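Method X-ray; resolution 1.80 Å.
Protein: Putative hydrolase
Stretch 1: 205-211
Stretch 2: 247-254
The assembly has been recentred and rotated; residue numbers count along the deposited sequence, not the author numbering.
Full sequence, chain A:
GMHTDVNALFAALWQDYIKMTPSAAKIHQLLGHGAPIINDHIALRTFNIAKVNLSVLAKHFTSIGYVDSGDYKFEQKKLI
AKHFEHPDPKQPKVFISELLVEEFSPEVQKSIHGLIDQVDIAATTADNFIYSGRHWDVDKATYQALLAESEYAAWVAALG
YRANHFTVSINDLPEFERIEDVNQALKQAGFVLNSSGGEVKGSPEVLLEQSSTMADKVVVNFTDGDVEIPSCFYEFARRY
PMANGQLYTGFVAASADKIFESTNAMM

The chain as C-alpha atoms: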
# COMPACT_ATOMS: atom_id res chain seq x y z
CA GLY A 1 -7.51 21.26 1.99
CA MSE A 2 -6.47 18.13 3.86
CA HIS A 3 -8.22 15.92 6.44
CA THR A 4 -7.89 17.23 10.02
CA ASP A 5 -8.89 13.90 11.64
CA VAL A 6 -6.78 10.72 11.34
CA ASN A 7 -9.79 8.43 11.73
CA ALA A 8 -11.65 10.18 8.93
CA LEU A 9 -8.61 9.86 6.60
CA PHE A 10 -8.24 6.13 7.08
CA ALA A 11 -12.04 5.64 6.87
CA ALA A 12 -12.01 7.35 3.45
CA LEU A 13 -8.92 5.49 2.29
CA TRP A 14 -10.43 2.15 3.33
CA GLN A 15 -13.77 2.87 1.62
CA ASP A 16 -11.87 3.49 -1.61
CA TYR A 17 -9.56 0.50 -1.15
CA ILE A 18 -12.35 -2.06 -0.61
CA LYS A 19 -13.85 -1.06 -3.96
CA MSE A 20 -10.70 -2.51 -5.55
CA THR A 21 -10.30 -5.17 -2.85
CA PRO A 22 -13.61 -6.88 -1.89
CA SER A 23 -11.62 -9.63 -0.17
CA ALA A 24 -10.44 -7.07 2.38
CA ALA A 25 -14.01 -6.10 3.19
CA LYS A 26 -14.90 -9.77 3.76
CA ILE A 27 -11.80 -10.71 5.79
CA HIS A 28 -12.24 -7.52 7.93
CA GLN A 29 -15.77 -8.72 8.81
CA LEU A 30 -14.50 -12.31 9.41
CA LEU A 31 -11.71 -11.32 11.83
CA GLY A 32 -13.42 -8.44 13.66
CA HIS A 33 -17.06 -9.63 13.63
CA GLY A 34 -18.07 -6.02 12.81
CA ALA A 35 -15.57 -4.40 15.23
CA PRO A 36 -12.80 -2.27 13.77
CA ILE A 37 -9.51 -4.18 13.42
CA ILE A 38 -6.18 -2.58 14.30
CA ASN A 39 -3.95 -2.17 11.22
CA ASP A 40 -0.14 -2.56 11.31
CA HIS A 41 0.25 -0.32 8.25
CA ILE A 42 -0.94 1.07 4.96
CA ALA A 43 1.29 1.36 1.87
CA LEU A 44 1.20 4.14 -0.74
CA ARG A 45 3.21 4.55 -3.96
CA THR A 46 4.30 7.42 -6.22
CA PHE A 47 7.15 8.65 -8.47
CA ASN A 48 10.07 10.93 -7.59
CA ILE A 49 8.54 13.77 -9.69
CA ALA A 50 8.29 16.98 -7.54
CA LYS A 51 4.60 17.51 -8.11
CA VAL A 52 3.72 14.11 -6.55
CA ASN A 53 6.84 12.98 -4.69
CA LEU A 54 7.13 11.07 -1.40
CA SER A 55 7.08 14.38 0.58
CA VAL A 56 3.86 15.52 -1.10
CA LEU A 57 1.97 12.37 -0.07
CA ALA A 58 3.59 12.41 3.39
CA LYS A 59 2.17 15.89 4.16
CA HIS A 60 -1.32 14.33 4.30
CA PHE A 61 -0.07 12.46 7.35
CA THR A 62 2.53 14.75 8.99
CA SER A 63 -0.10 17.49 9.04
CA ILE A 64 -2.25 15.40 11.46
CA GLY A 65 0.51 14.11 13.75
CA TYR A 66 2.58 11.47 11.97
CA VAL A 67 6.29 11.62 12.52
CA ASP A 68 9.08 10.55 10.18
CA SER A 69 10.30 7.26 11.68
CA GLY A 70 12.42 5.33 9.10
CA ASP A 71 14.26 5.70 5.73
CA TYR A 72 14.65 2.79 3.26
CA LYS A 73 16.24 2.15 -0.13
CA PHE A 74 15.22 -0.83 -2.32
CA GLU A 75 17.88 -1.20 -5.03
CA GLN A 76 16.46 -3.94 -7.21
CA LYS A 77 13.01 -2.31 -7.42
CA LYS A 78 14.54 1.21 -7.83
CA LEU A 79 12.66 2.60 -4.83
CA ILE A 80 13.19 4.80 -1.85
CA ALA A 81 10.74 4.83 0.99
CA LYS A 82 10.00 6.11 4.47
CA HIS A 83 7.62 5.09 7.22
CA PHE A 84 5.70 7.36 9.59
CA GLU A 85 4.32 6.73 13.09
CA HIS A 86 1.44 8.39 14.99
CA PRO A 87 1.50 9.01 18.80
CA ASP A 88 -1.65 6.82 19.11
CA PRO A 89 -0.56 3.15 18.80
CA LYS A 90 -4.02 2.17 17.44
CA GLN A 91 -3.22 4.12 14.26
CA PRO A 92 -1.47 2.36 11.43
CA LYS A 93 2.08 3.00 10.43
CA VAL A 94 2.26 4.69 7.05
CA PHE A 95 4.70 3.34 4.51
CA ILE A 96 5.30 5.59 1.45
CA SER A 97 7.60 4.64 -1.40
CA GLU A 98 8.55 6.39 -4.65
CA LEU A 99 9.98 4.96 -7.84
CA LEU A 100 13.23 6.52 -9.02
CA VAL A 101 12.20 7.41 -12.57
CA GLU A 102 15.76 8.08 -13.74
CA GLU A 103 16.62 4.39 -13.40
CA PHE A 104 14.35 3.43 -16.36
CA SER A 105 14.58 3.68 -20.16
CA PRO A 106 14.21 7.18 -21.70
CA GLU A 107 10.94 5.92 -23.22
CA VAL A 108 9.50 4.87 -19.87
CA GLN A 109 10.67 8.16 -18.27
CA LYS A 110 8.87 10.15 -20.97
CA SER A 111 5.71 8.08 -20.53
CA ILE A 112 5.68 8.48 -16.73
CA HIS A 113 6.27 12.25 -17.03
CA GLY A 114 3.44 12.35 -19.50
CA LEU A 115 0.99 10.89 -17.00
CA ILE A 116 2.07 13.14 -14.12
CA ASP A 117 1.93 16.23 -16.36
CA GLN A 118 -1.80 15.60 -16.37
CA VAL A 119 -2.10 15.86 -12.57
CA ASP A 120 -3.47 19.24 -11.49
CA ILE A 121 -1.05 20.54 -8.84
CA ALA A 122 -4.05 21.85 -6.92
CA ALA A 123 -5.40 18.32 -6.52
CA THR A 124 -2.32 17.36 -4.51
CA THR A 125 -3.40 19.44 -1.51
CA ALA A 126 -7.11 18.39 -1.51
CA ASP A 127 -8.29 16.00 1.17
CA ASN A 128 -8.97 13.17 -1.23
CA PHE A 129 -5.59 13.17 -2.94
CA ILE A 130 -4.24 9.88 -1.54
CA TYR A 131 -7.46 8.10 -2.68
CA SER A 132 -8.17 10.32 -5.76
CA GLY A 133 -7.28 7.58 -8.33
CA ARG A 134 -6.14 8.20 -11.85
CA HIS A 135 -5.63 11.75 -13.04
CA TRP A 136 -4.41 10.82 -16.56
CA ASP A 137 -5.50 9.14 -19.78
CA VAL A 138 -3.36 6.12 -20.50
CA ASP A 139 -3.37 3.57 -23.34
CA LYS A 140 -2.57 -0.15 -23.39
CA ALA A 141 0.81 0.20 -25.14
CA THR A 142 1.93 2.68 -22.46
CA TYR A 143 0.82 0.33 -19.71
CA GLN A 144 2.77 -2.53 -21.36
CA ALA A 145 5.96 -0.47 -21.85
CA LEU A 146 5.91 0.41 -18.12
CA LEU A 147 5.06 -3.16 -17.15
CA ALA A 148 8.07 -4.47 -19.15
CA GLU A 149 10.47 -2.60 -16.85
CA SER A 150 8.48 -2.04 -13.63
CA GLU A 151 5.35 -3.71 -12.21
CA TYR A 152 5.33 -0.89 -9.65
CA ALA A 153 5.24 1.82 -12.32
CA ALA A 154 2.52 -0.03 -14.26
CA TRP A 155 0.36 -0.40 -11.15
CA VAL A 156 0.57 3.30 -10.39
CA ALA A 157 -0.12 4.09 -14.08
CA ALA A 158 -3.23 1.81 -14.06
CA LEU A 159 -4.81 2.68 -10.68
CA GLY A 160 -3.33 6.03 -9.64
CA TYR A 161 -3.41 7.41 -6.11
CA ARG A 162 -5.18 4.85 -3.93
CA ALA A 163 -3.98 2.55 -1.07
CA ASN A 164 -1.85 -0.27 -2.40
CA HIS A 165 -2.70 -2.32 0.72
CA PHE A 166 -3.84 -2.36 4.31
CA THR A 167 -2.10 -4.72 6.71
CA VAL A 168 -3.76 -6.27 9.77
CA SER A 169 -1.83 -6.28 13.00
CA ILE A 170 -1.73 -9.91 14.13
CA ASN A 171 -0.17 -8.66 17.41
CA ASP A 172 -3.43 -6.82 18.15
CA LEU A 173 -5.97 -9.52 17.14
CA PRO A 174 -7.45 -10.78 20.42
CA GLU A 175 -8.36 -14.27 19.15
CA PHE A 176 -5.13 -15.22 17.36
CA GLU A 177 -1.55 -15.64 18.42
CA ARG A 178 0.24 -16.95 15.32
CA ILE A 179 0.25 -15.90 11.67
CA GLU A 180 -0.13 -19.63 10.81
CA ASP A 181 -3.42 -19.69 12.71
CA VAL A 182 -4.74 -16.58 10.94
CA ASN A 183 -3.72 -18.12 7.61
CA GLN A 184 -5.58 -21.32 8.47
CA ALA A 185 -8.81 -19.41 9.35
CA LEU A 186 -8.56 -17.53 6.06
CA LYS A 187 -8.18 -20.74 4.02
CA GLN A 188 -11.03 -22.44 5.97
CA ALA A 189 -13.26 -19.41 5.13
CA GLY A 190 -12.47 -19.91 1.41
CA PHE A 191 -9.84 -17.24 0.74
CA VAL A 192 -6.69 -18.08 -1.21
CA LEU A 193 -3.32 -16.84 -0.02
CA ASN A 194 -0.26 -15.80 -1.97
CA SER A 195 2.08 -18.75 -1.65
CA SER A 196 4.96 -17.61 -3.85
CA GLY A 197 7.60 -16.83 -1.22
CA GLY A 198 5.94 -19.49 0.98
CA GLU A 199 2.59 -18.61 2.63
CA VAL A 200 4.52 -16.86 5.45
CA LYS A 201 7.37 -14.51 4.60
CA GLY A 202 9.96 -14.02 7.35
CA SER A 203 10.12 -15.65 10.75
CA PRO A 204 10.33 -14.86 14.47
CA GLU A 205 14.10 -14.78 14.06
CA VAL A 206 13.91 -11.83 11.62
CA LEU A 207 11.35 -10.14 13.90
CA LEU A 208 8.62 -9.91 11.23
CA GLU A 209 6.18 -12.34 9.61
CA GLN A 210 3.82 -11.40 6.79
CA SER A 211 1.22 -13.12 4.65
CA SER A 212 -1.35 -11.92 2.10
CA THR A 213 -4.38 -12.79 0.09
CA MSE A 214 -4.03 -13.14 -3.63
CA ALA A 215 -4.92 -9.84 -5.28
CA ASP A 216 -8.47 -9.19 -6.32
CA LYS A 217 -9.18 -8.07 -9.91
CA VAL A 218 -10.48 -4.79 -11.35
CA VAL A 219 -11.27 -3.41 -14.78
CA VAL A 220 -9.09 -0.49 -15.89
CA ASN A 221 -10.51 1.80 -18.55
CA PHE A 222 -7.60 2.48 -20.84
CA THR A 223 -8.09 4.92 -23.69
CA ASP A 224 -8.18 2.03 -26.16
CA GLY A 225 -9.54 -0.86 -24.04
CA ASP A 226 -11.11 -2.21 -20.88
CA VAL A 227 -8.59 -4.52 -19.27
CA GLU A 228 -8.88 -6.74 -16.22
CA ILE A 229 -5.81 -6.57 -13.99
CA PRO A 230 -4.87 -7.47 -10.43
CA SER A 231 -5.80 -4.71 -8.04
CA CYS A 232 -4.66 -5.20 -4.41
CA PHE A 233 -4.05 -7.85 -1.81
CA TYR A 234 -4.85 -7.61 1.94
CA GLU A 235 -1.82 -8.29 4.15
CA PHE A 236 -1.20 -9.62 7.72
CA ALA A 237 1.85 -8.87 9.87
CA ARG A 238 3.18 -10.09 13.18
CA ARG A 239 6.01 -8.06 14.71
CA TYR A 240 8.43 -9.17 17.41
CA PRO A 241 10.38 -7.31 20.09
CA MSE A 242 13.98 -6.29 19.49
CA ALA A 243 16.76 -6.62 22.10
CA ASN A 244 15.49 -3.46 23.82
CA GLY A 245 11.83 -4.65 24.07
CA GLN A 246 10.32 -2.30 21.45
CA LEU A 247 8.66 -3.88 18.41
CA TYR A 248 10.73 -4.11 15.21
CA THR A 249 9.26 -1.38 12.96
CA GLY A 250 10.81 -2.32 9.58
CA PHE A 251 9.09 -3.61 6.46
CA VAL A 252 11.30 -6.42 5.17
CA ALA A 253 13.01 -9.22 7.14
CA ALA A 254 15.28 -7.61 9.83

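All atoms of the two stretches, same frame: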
# COMPACT_ATOMS: atom_id res chain seq x y z
N GLU A 205 12.69 -15.10 13.96
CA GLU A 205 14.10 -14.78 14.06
C GLU A 205 14.48 -13.50 13.32
O GLU A 205 15.49 -12.90 13.65
CB GLU A 205 14.94 -15.94 13.53
CG GLU A 205 14.86 -17.22 14.38
CD GLU A 205 13.50 -17.92 14.33
OE1 GLU A 205 12.92 -18.03 13.24
OE2 GLU A 205 13.01 -18.37 15.40
N VAL A 206 13.69 -13.10 12.31
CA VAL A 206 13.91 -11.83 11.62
C VAL A 206 12.92 -10.77 12.06
O VAL A 206 12.81 -9.70 11.44
CB VAL A 206 13.93 -11.99 10.06
CG1 VAL A 206 15.09 -12.94 9.65
CG2 VAL A 206 12.60 -12.50 9.50
N LEU A 207 12.19 -11.08 13.14
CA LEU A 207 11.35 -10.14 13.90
C LEU A 207 10.08 -9.65 13.16
O LEU A 207 9.41 -8.72 13.62
CB LEU A 207 12.17 -8.95 14.37
CG LEU A 207 13.43 -9.27 15.15
CD1 LEU A 207 14.13 -7.96 15.48
CD2 LEU A 207 13.15 -10.07 16.42
N LEU A 208 9.75 -10.31 12.06
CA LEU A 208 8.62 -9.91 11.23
C LEU A 208 8.12 -11.10 10.42
O LEU A 208 8.90 -11.79 9.76
CB LEU A 208 9.00 -8.74 10.30
CG LEU A 208 7.91 -8.24 9.33
CD1 LEU A 208 6.74 -7.71 10.13
CD2 LEU A 208 8.43 -7.14 8.37
N GLU A 209 6.81 -11.33 10.46
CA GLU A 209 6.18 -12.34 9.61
C GLU A 209 5.04 -11.70 8.88
O GLU A 209 4.27 -10.98 9.49
CB GLU A 209 5.64 -13.50 10.43
CG GLU A 209 6.70 -14.38 11.06
CD GLU A 209 6.10 -15.33 12.11
OE1 GLU A 209 5.32 -14.90 12.97
OE2 GLU A 209 6.42 -16.53 12.06
N GLN A 210 4.90 -11.97 7.58
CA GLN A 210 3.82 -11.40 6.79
C GLN A 210 3.21 -12.46 5.88
O GLN A 210 3.88 -13.42 5.49
CB GLN A 210 4.29 -10.20 5.96
CG GLN A 210 4.72 -8.99 6.78
CD GLN A 210 5.15 -7.79 5.92
OE1 GLN A 210 6.19 -7.82 5.28
NE2 GLN A 210 4.35 -6.74 5.92
N SER A 211 1.93 -12.28 5.60
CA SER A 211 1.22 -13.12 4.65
C SER A 211 0.20 -12.23 3.96
O SER A 211 -0.00 -11.09 4.40
CB SER A 211 0.52 -14.27 5.39
OG SER A 211 -0.52 -13.75 6.20
N LEU A 247 8.95 -3.07 19.60
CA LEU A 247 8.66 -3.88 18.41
C LEU A 247 9.55 -3.42 17.25
O LEU A 247 9.84 -2.24 17.11
CB LEU A 247 7.18 -3.79 18.03
CG LEU A 247 6.19 -4.42 19.00
CD1 LEU A 247 4.78 -4.21 18.49
CD2 LEU A 247 6.49 -5.89 19.20
N TYR A 248 10.04 -4.39 16.48
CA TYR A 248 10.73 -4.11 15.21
C TYR A 248 9.76 -3.37 14.31
O TYR A 248 8.66 -3.85 14.09
CB TYR A 248 11.17 -5.41 14.54
CG TYR A 248 11.73 -5.27 13.14
CD1 TYR A 248 12.91 -4.55 12.91
CD2 TYR A 248 11.12 -5.89 12.06
CE1 TYR A 248 13.43 -4.42 11.62
CE2 TYR A 248 11.63 -5.78 10.77
CZ TYR A 248 12.79 -5.05 10.55
OH TYR A 248 13.26 -4.94 9.27
N THR A 249 10.17 -2.23 13.77
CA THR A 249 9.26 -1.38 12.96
C THR A 249 9.53 -1.42 11.46
O THR A 249 8.90 -0.68 10.71
CB THR A 249 9.34 0.08 13.43
OG1 THR A 249 10.69 0.50 13.38
CG2 THR A 249 8.85 0.21 14.88
N GLY A 250 10.44 -2.27 11.00
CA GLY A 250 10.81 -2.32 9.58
C GLY A 250 9.83 -3.09 8.72
O GLY A 250 8.83 -3.66 9.22
N PHE A 251 10.09 -3.12 7.42
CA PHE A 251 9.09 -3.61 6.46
C PHE A 251 9.53 -4.78 5.58
O PHE A 251 8.70 -5.31 4.80
CB PHE A 251 8.54 -2.43 5.64
CG PHE A 251 7.65 -1.55 6.45
CD1 PHE A 251 8.17 -0.54 7.22
CD2 PHE A 251 6.29 -1.80 6.51
CE1 PHE A 251 7.38 0.21 8.00
CE2 PHE A 251 5.47 -1.03 7.29
CZ PHE A 251 6.01 -0.03 8.04
N VAL A 252 10.79 -5.18 5.73
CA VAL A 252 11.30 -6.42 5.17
C VAL A 252 11.91 -7.16 6.34
O VAL A 252 12.00 -6.58 7.44
CB VAL A 252 12.39 -6.18 4.09
N ALA A 253 12.32 -8.41 6.11
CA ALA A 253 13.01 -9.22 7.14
C ALA A 253 14.15 -8.43 7.78
O ALA A 253 15.01 -7.94 7.06
CB ALA A 253 13.56 -10.51 6.51
N ALA A 254 14.18 -8.32 9.12
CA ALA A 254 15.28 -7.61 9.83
C ALA A 254 16.64 -8.20 9.53
O ALA A 254 17.65 -7.52 9.70
CB ALA A 254 15.05 -7.58 11.34

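The contact between these two stretches is small, 368 Å² with both sides summed, and it follows a simple scheme: one backbone hydrogen bond pins the pair, apolar side chains of Val 206, Leu 207 and Leu 208 pack against Ala 253, Ala 254 and Tyr 248, and the tyrosine hydroxyl braces its own loop. Stretch 2 has no regular helix or strand, so it offers no ladder of backbone partners.

Glu 205 stands outside the contact, its side chain out of reach of stretch 2; a charged residue suits this exposed position at the approach. The contact begins at Val 206, where the backbones come closest, with 4.8 Å between its CA and the CA of Ala 254. Here the single hydrogen bond across the stretches forms: Ala 254 N donates to Val 206 O over 3.0 Å, with an angle of 149° at the hydrogen. Both groups belong to the backbone, and no side-chain atom takes part in the bond. Val 206 adds an apolar contact of its own, where the two side chains meet with Val 206 CG2 3.7 Å from Ala 253 CB.

Leu 207 has phi/psi of 70/12, a positive phi, uncommon outside glycine, and its CB still points toward stretch 2. That CB lies 3.7 Å from Tyr 248 CB, so the two side chains meet at their bases. Farther out, with chi1 m and chi2 t, Leu 207 CD1 reaches to 4.3 Å from Ala 254 CB, a looser contact. One leucine thus touches two residues, Tyr 248 and Ala 254, six apart in the sequence.

At Leu 208 the strand begins, and this buried residue has the largest area covered by the partner, 63 Å². Its CB sits 4.0 Å from Tyr 248 CD2, at the edge of the ring and near its plane. The t, p rotamer carries Leu 208 CD2 in among the backbone of stretch 2, 3.6 Å from Gly 250 O, 3.8 Å from Phe 251 C and 3.7 Å from Val 252 O. Tyr 248 OH donates a 2.8 Å hydrogen bond to Val 252 O, tying the loop back on itself. Glycine fits at 250 for a visible reason: an ideal CB there would lie 2.3 Å from Tyr 248 OH and clash with it.

The strand then alternates. Glu 209 and Ser 211 make no contact with stretch 2, and Glu 209 OE1 and Ser 211 OG find hydrogen bonds elsewhere in the structure, as buried polar atoms should. Between them, Gln 210 points its CB toward the partner and extends in an m, t conformation until Gln 210 OE1 is 3.6 Å from Phe 251 O. Two oxygens at that distance are only neighbours; the glutamine adds 22 Å² of covered surface without a hydrogen bond to the partner.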